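Local atomic coordinates of probable chitinase A (PDB entry 4TX8), a protein that probably hydrolyses internal links of chitin as a family 18 glycoside hydrolase that also carries a small carbohydrate-binding module. Residues 70-75 / 401-406. Residues are numbered along the deposited sequence; the frame is centred on the assembly and turned at random.
Sequences LWTPGG and WDRRDG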
# COMPACT_ATOMS: atom_id res chain seq x y z
N LEU A 70 -9.03 -23.59 -8.85
CA LEU A 70 -8.51 -24.48 -9.89
C LEU A 70 -7.00 -24.39 -10.05
O LEU A 70 -6.35 -25.37 -10.40
CB LEU A 70 -9.17 -24.17 -11.24
CG LEU A 70 -10.61 -24.63 -11.45
CD1 LEU A 70 -11.10 -24.14 -12.80
CD2 LEU A 70 -10.71 -26.14 -11.35
N TRP A 71 -6.45 -23.21 -9.80
CA TRP A 71 -5.04 -22.95 -10.06
C TRP A 71 -4.35 -22.25 -8.89
O TRP A 71 -4.89 -21.29 -8.33
CB TRP A 71 -4.88 -22.10 -11.32
CG TRP A 71 -5.41 -22.75 -12.55
CD1 TRP A 71 -6.64 -22.54 -13.12
CD2 TRP A 71 -4.75 -23.71 -13.38
NE1 TRP A 71 -6.77 -23.32 -14.25
CE2 TRP A 71 -5.63 -24.04 -14.43
CE3 TRP A 71 -3.49 -24.32 -13.33
CZ2 TRP A 71 -5.29 -24.96 -15.42
CZ3 TRP A 71 -3.16 -25.22 -14.32
CH2 TRP A 71 -4.05 -25.54 -15.35
N THR A 72 -3.17 -22.73 -8.54
CA THR A 72 -2.33 -22.01 -7.59
C THR A 72 -1.05 -21.54 -8.30
O THR A 72 -0.46 -22.29 -9.08
CB THR A 72 -1.97 -22.88 -6.36
OG1 THR A 72 -1.03 -22.19 -5.54
CG2 THR A 72 -1.37 -24.21 -6.79
N PRO A 73 -0.65 -20.29 -8.04
CA PRO A 73 0.57 -19.73 -8.64
C PRO A 73 1.80 -20.55 -8.27
O PRO A 73 1.94 -20.94 -7.11
CB PRO A 73 0.65 -18.32 -8.04
CG PRO A 73 -0.75 -18.00 -7.63
CD PRO A 73 -1.34 -19.31 -7.19
N GLY A 74 2.68 -20.80 -9.23
CA GLY A 74 3.90 -21.54 -8.97
C GLY A 74 4.07 -22.75 -9.88
O GLY A 74 3.17 -23.09 -10.64
N GLY A 75 5.23 -23.38 -9.80
CA GLY A 75 5.54 -24.54 -10.62
C GLY A 75 6.43 -24.22 -11.80
O GLY A 75 6.64 -23.05 -12.13
N TRP A 401 -3.04 -9.87 -5.03
CA TRP A 401 -3.68 -9.71 -6.33
C TRP A 401 -2.63 -9.74 -7.44
O TRP A 401 -2.87 -10.30 -8.51
CB TRP A 401 -4.50 -8.42 -6.40
CG TRP A 401 -5.88 -8.60 -5.86
CD1 TRP A 401 -6.42 -8.01 -4.76
CD2 TRP A 401 -6.90 -9.46 -6.39
NE1 TRP A 401 -7.71 -8.43 -4.57
CE2 TRP A 401 -8.03 -9.33 -5.56
CE3 TRP A 401 -6.96 -10.33 -7.49
CZ2 TRP A 401 -9.21 -10.03 -5.79
CZ3 TRP A 401 -8.14 -11.02 -7.72
CH2 TRP A 401 -9.25 -10.87 -6.88
N ASP A 402 -1.47 -9.15 -7.18
CA ASP A 402 -0.38 -9.19 -8.15
C ASP A 402 0.09 -10.62 -8.40
O ASP A 402 0.32 -11.01 -9.54
CB ASP A 402 0.79 -8.32 -7.68
CG ASP A 402 2.03 -8.51 -8.54
OD1 ASP A 402 2.05 -7.98 -9.67
OD2 ASP A 402 2.97 -9.20 -8.10
N ARG A 403 0.20 -11.39 -7.32
CA ARG A 403 0.60 -12.79 -7.41
C ARG A 403 -0.43 -13.61 -8.19
O ARG A 403 -0.07 -14.40 -9.07
CB ARG A 403 0.78 -13.37 -6.00
CG ARG A 403 1.05 -14.87 -5.93
CD ARG A 403 1.23 -15.28 -4.47
NE ARG A 403 1.36 -16.72 -4.27
CZ ARG A 403 0.35 -17.53 -3.95
NH1 ARG A 403 -0.87 -17.03 -3.79
NH2 ARG A 403 0.56 -18.82 -3.78
N ARG A 404 -1.70 -13.42 -7.86
CA ARG A 404 -2.79 -14.13 -8.52
C ARG A 404 -2.82 -13.81 -10.01
O ARG A 404 -3.10 -14.68 -10.84
CB ARG A 404 -4.12 -13.78 -7.86
CG ARG A 404 -5.36 -14.33 -8.55
CD ARG A 404 -5.29 -15.83 -8.78
NE ARG A 404 -5.03 -16.60 -7.57
CZ ARG A 404 -4.92 -17.92 -7.54
NH1 ARG A 404 -5.05 -18.62 -8.66
NH2 ARG A 404 -4.69 -18.55 -6.39
N ASP A 405 -2.50 -12.57 -10.36
CA ASP A 405 -2.56 -12.11 -11.74
C ASP A 405 -1.27 -12.41 -12.53
O ASP A 405 -1.18 -12.09 -13.71
CB ASP A 405 -2.85 -10.60 -11.79
CG ASP A 405 -4.25 -10.27 -11.32
OD1 ASP A 405 -5.14 -11.14 -11.40
OD2 ASP A 405 -4.48 -9.12 -10.89
N GLY A 406 -0.30 -13.04 -11.87
CA GLY A 406 0.92 -13.45 -12.53
C GLY A 406 2.07 -12.45 -12.48
O GLY A 406 2.88 -12.39 -13.40
O HOH W 1 -5.32 -20.97 -5.05
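Pro73 tucks its ring into the corner formed by the guanidinium groups of Arg403 and Arg404, so that the edge strand 71-73 of the small carbohydrate-binding module meets the end of helix 399-404 in the GH18 catalytic domain. Its CG sits over the centre of the Arg403 guanidinium, 3.9 Å from CZ, while its CD lies 3.5 Å from Arg404 NH2, over a face of that second group. A compact aliphatic ring suits such a place, since the flat faces of arginine accept carbon while the N-H bonds point outward in the plane. Arg403 is extended from CG to NE, and chi4 (-96°) turns the guanidinium so that one face lies against Pro73; Phe124 adds a cation-pi contact. Arg404 instead folds at chi2 and chi3, bringing NE to Ser120 O. Its NH1 gives a nearly straight hydrogen bond of 2.7 Å to Trp71 O, which lies in the guanidinium plane, though the donor stands above the carbonyl plane, and a further bond to Pro64 O. NH2 adds a weak bond to Trp71 O and donates to a water that in turn bonds weakly to that oxygen. A buried, probably positive group is thus gripped by backbone carbonyls of both domains, with proline carbon covering one face.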